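Local coordinates for protein acinetobacter secreted protease CpaA (Acinetobacter nosocomialis M2, PDB 6O38) that probably cleaves proteins as a secreted, zinc-dependent metalloprotease, exported by the type II secretion system with the help of its dedicated chaperone CpaB, at residues K307-L321 with V332-A346. Residues are numbered along the deposited sequence; the frame is centred on the assembly and turned at random.
Sequences KVKLSTSNWQPTLQL and VIVSNASADTYINAA
V308 and L310 zip onto V332, V334 and N336 in a parallel ladder of four backbone hydrogen bonds, V308 N giving to V332 O at 2.8 Å. After the turn a second parallel ladder, shifted by one residue, takes over: Y342 N bonds P317 O, then L319 and L321 engage Y342 and N344, ending with L321 N to N344 O, 2.8 Å. Each segment thus contributes one strand to each of two facing layers, as expected of a StcE-type beta-sandwich domain.

Between the layers the packing is apolar. L310 meets T341 end-on, its CD1 lying 3.7 Å from T341 CB. L319 runs alongside I343, with CB 3.6 Å from I343 CD1, while L321 crosses I343 at about a right angle to reach its CG2. I333 CD1, from the other layer, approaches both L319 and L321; F361 and W368 continue this core beyond L321.

The polar work is concentrated at the turns. With OG1 anti to its carbonyl carbon (chi1 -69°), T341 gives a hydrogen bond nearly straight onto the carbonyl of Q316, OG1 to O 2.7 Å. W315 sends NE1 to D340 O, 3.1 Å away; that oxygen lies close to the indole plane, but the donor stands well above the carbonyl plane, 57° out of it. A339 CB lies above one indole face and P317 N above the opposite one, both near the rim. N314 braces its own turn, ND2 bonding K309 O and A292 O.

On the face of the first ladder that carries K307, K309 and V334, K309 CG lies 3.6 Å from V334 CG2, and K307 bends along V332 before its amine pairs with E410. The chemistry implies two layers joined by buried aliphatic groups, while side-chain bonds to main-chain carbonyls fix the two connecting turns against each other.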
loop_
_atom_site.group_PDB
_atom_site.type_symbol
_atom_site.label_atom_id
_atom_site.label_comp_id
_atom_site.label_asym_id
_atom_site.label_seq_id
_atom_site.Cartn_x
_atom_site.Cartn_y
_atom_site.Cartn_z
ATOM N N LYS A 307 -11.576 2.390 15.604
ATOM C CA LYS A 307 -10.383 1.865 16.256
ATOM C C LYS A 307 -10.094 2.680 17.507
ATOM O O LYS A 307 -10.025 3.910 17.449
ATOM C CB LYS A 307 -9.175 1.868 15.321
ATOM C CG LYS A 307 -7.979 1.104 15.897
ATOM C CD LYS A 307 -6.864 0.932 14.879
ATOM C CE LYS A 307 -7.265 -0.022 13.765
ATOM N NZ LYS A 307 -6.131 -0.252 12.834
ATOM N N VAL A 308 -9.921 1.994 18.633
ATOM C CA VAL A 308 -9.688 2.622 19.929
ATOM C C VAL A 308 -8.297 2.229 20.401
ATOM O O VAL A 308 -7.946 1.043 20.388
ATOM C CB VAL A 308 -10.752 2.206 20.959
ATOM C CG1 VAL A 308 -10.457 2.843 22.303
ATOM C CG2 VAL A 308 -12.139 2.589 20.463
ATOM N N LYS A 309 -7.509 3.218 20.822
ATOM C CA LYS A 309 -6.113 3.019 21.211
ATOM C C LYS A 309 -5.960 3.335 22.697
ATOM O O LYS A 309 -5.850 4.503 23.088
ATOM C CB LYS A 309 -5.190 3.889 20.362
ATOM C CG LYS A 309 -5.106 3.458 18.907
ATOM C CD LYS A 309 -3.969 4.157 18.183
ATOM C CE LYS A 309 -4.136 4.073 16.674
ATOM N NZ LYS A 309 -2.969 4.646 15.945
ATOM N N LEU A 310 -5.942 2.289 23.520
ATOM C CA LEU A 310 -5.769 2.443 24.957
ATOM C C LEU A 310 -4.302 2.651 25.304
ATOM O O LEU A 310 -3.420 1.969 24.775
ATOM C CB LEU A 310 -6.308 1.218 25.696
ATOM C CG LEU A 310 -7.826 1.083 25.817
ATOM C CD1 LEU A 310 -8.208 -0.353 26.127
ATOM C CD2 LEU A 310 -8.350 2.018 26.894
ATOM N N SER A 311 -4.045 3.599 26.202
ATOM C CA SER A 311 -2.702 3.879 26.688
ATOM C C SER A 311 -2.778 4.149 28.185
ATOM O O SER A 311 -3.846 4.068 28.799
ATOM C CB SER A 311 -2.074 5.060 25.941
ATOM O OG SER A 311 -2.683 6.284 26.316
ATOM N N THR A 312 -1.626 4.472 28.776
ATOM C CA THR A 312 -1.589 4.777 30.202
ATOM C C THR A 312 -2.331 6.074 30.509
ATOM O O THR A 312 -2.983 6.191 31.553
ATOM C CB THR A 312 -0.138 4.857 30.681
ATOM O OG1 THR A 312 0.514 3.604 30.439
ATOM C CG2 THR A 312 -0.074 5.174 32.169
ATOM N N SER A 313 -2.262 7.050 29.603
ATOM C CA SER A 313 -2.846 8.362 29.849
ATOM C C SER A 313 -4.335 8.431 29.531
ATOM O O SER A 313 -4.989 9.397 29.936
ATOM C CB SER A 313 -2.100 9.427 29.039
ATOM O OG SER A 313 -2.094 9.109 27.657
ATOM N N ASN A 314 -4.890 7.442 28.823
ATOM C CA ASN A 314 -6.322 7.408 28.547
ATOM C C ASN A 314 -6.952 6.087 28.975
ATOM O O ASN A 314 -8.026 5.731 28.480
ATOM C CB ASN A 314 -6.607 7.678 27.064
ATOM C CG ASN A 314 -6.028 6.613 26.140
ATOM O OD1 ASN A 314 -5.479 5.606 26.587
ATOM N ND2 ASN A 314 -6.154 6.838 24.839
ATOM N N TRP A 315 -6.297 5.354 29.873
ATOM C CA TRP A 315 -6.773 4.041 30.281
ATOM C C TRP A 315 -8.185 4.115 30.850
ATOM O O TRP A 315 -8.567 5.083 31.514
ATOM C CB TRP A 315 -5.826 3.431 31.316
ATOM C CG TRP A 315 -6.306 2.125 31.867
ATOM C CD1 TRP A 315 -6.245 0.906 31.259
ATOM C CD2 TRP A 315 -6.927 1.908 33.139
ATOM N NE1 TRP A 315 -6.787 -0.057 32.074
ATOM C CE2 TRP A 315 -7.214 0.532 33.235
ATOM C CE3 TRP A 315 -7.268 2.743 34.208
ATOM C CZ2 TRP A 315 -7.824 -0.028 34.355
ATOM C CZ3 TRP A 315 -7.876 2.186 35.319
ATOM C CH2 TRP A 315 -8.147 0.814 35.385
ATOM N N GLN A 316 -8.961 3.068 30.584
ATOM C CA GLN A 316 -10.324 2.941 31.058
ATOM C C GLN A 316 -10.518 1.539 31.620
ATOM O O GLN A 316 -10.076 0.559 31.009
ATOM C CB GLN A 316 -11.329 3.196 29.924
ATOM C CG GLN A 316 -12.668 3.744 30.381
ATOM C CD GLN A 316 -12.584 5.192 30.818
ATOM O OE1 GLN A 316 -12.494 5.490 32.008
ATOM N NE2 GLN A 316 -12.610 6.103 29.852
ATOM N N PRO A 317 -11.159 1.409 32.785
ATOM C CA PRO A 317 -11.323 0.064 33.363
ATOM C C PRO A 317 -12.269 -0.817 32.568
ATOM O O PRO A 317 -12.007 -2.016 32.416
ATOM C CB PRO A 317 -11.856 0.358 34.772
ATOM C CG PRO A 317 -12.539 1.678 34.638
ATOM C CD PRO A 317 -11.708 2.458 33.660
ATOM N N THR A 318 -13.364 -0.260 32.056
ATOM C CA THR A 318 -14.332 -1.005 31.268
ATOM C C THR A 318 -14.704 -0.206 30.028
ATOM O O THR A 318 -14.760 1.026 30.057
ATOM C CB THR A 318 -15.610 -1.328 32.067
ATOM O OG1 THR A 318 -16.320 -0.117 32.350
ATOM C CG2 THR A 318 -15.275 -2.033 33.374
ATOM N N LEU A 319 -14.953 -0.921 28.933
ATOM C CA LEU A 319 -15.417 -0.317 27.692
ATOM C C LEU A 319 -16.667 -1.042 27.226
ATOM O O LEU A 319 -16.709 -2.277 27.218
ATOM C CB LEU A 319 -14.343 -0.367 26.600
ATOM C CG LEU A 319 -13.126 0.541 26.771
ATOM C CD1 LEU A 319 -12.189 0.401 25.583
ATOM C CD2 LEU A 319 -13.564 1.986 26.943
ATOM N N GLN A 320 -17.678 -0.274 26.835
ATOM C CA GLN A 320 -18.918 -0.813 26.295
ATOM C C GLN A 320 -18.898 -0.638 24.782
ATOM O O GLN A 320 -18.763 0.485 24.286
ATOM C CB GLN A 320 -20.127 -0.103 26.905
ATOM C CG GLN A 320 -21.477 -0.679 26.503
ATOM C CD GLN A 320 -21.842 -1.926 27.288
ATOM O OE1 GLN A 320 -21.127 -2.327 28.207
ATOM N NE2 GLN A 320 -22.962 -2.544 26.930
ATOM N N LEU A 321 -19.019 -1.749 24.057
ATOM C CA LEU A 321 -19.062 -1.687 22.606
ATOM C C LEU A 321 -20.280 -0.876 22.160
ATOM O O LEU A 321 -21.269 -0.784 22.895
ATOM C CB LEU A 321 -19.102 -3.097 22.019
ATOM C CG LEU A 321 -17.789 -3.874 22.159
ATOM C CD1 LEU A 321 -17.906 -5.269 21.567
ATOM C CD2 LEU A 321 -16.642 -3.110 21.510
ATOM N N VAL A 332 -11.919 -2.197 16.409
ATOM C CA VAL A 332 -10.578 -2.685 16.707
ATOM C C VAL A 332 -10.069 -1.935 17.927
ATOM O O VAL A 332 -10.115 -0.700 17.968
ATOM C CB VAL A 332 -9.628 -2.501 15.511
ATOM C CG1 VAL A 332 -8.228 -2.973 15.869
ATOM C CG2 VAL A 332 -10.155 -3.249 14.297
ATOM N N ILE A 333 -9.597 -2.674 18.925
ATOM C CA ILE A 333 -9.102 -2.090 20.163
ATOM C C ILE A 333 -7.662 -2.537 20.364
ATOM O O ILE A 333 -7.365 -3.736 20.320
ATOM C CB ILE A 333 -9.978 -2.488 21.365
ATOM C CG1 ILE A 333 -11.428 -2.067 21.116
ATOM C CG2 ILE A 333 -9.456 -1.846 22.639
ATOM C CD1 ILE A 333 -12.384 -2.478 22.207
ATOM N N VAL A 334 -6.771 -1.570 20.571
ATOM C CA VAL A 334 -5.373 -1.836 20.875
ATOM C C VAL A 334 -5.086 -1.269 22.257
ATOM O O VAL A 334 -5.671 -0.263 22.673
ATOM C CB VAL A 334 -4.413 -1.250 19.813
ATOM C CG1 VAL A 334 -5.020 -1.367 18.422
ATOM C CG2 VAL A 334 -4.053 0.194 20.123
ATOM N N SER A 335 -4.203 -1.945 22.989
ATOM C CA SER A 335 -3.901 -1.576 24.366
ATOM C C SER A 335 -2.394 -1.541 24.561
ATOM O O SER A 335 -1.710 -2.543 24.322
ATOM C CB SER A 335 -4.544 -2.553 25.354
ATOM O OG SER A 335 -4.217 -2.211 26.690
ATOM N N ASN A 336 -1.883 -0.388 24.990
ATOM C CA ASN A 336 -0.505 -0.261 25.448
ATOM C C ASN A 336 -0.447 0.183 26.905
ATOM O O ASN A 336 0.592 0.666 27.365
ATOM C CB ASN A 336 0.272 0.709 24.558
ATOM C CG ASN A 336 0.483 0.171 23.157
ATOM O OD1 ASN A 336 1.354 -0.670 22.928
ATOM N ND2 ASN A 336 -0.319 0.647 22.212
ATOM N N ALA A 337 -1.548 0.030 27.634
ATOM C CA ALA A 337 -1.588 0.308 29.060
ATOM C C ALA A 337 -1.203 -0.938 29.844
ATOM O O ALA A 337 -1.386 -2.067 29.382
ATOM C CB ALA A 337 -2.978 0.787 29.481
ATOM N N SER A 338 -0.669 -0.722 31.048
ATOM C CA SER A 338 -0.185 -1.843 31.847
ATOM C C SER A 338 -1.340 -2.675 32.396
ATOM O O SER A 338 -1.236 -3.904 32.489
ATOM C CB SER A 338 0.697 -1.333 32.984
ATOM O OG SER A 338 -0.088 -0.756 34.013
ATOM N N ALA A 339 -2.446 -2.030 32.755
ATOM C CA ALA A 339 -3.592 -2.722 33.326
ATOM C C ALA A 339 -4.553 -3.177 32.235
ATOM O O ALA A 339 -4.608 -2.600 31.145
ATOM C CB ALA A 339 -4.325 -1.821 34.322
ATOM N N ASP A 340 -5.316 -4.223 32.545
ATOM C CA ASP A 340 -6.293 -4.751 31.606
ATOM C C ASP A 340 -7.498 -3.823 31.494
ATOM O O ASP A 340 -7.736 -2.954 32.339
ATOM C CB ASP A 340 -6.759 -6.144 32.034
ATOM C CG ASP A 340 -5.659 -7.180 31.951
ATOM O OD1 ASP A 340 -4.546 -6.839 31.499
ATOM O OD2 ASP A 340 -5.912 -8.342 32.337
ATOM N N THR A 341 -8.269 -4.023 30.429
ATOM C CA THR A 341 -9.518 -3.309 30.206
ATOM C C THR A 341 -10.586 -4.315 29.813
ATOM O O THR A 341 -10.376 -5.121 28.901
ATOM C CB THR A 341 -9.369 -2.239 29.118
ATOM O OG1 THR A 341 -8.524 -1.184 29.596
ATOM C CG2 THR A 341 -10.728 -1.668 28.737
ATOM N N TYR A 342 -11.724 -4.270 30.498
ATOM C CA TYR A 342 -12.820 -5.178 30.197
ATOM C C TYR A 342 -13.679 -4.621 29.069
ATOM O O TYR A 342 -13.916 -3.413 28.984
ATOM C CB TYR A 342 -13.669 -5.420 31.444
ATOM C CG TYR A 342 -12.926 -6.143 32.542
ATOM C CD1 TYR A 342 -12.708 -7.513 32.474
ATOM C CD2 TYR A 342 -12.437 -5.456 33.645
ATOM C CE1 TYR A 342 -12.026 -8.180 33.474
ATOM C CE2 TYR A 342 -11.752 -6.114 34.651
ATOM C CZ TYR A 342 -11.550 -7.476 34.559
ATOM O OH TYR A 342 -10.871 -8.137 35.558
ATOM N N ILE A 343 -14.140 -5.515 28.197
ATOM C CA ILE A 343 -14.959 -5.158 27.046
ATOM C C ILE A 343 -16.306 -5.847 27.198
ATOM O O ILE A 343 -16.364 -7.054 27.459
ATOM C CB ILE A 343 -14.288 -5.567 25.721
ATOM C CG1 ILE A 343 -12.874 -4.990 25.632
ATOM C CG2 ILE A 343 -15.126 -5.109 24.536
ATOM C CD1 ILE A 343 -12.827 -3.484 25.663
ATOM N N ASN A 344 -17.385 -5.083 27.037
ATOM C CA ASN A 344 -18.731 -5.601 27.216
ATOM C C ASN A 344 -19.617 -5.169 26.056
ATOM O O ASN A 344 -19.343 -4.184 25.365
ATOM C CB ASN A 344 -19.343 -5.136 28.545
ATOM C CG ASN A 344 -18.584 -5.656 29.748
ATOM O OD1 ASN A 344 -18.694 -6.830 30.106
ATOM N ND2 ASN A 344 -17.807 -4.784 30.381
ATOM N N ALA A 345 -20.693 -5.926 25.858
ATOM C CA ALA A 345 -21.687 -5.630 24.838
ATOM C C ALA A 345 -23.070 -5.936 25.394
ATOM O O ALA A 345 -23.213 -6.626 26.407
ATOM C CB ALA A 345 -21.437 -6.424 23.550
ATOM N N ALA A 346 -24.092 -5.411 24.715
ATOM C CA ALA A 346 -25.463 -5.579 25.188
ATOM C C ALA A 346 -25.889 -7.042 25.195
ATOM O O ALA A 346 -26.691 -7.448 26.044
ATOM C CB ALA A 346 -26.421 -4.752 24.330
#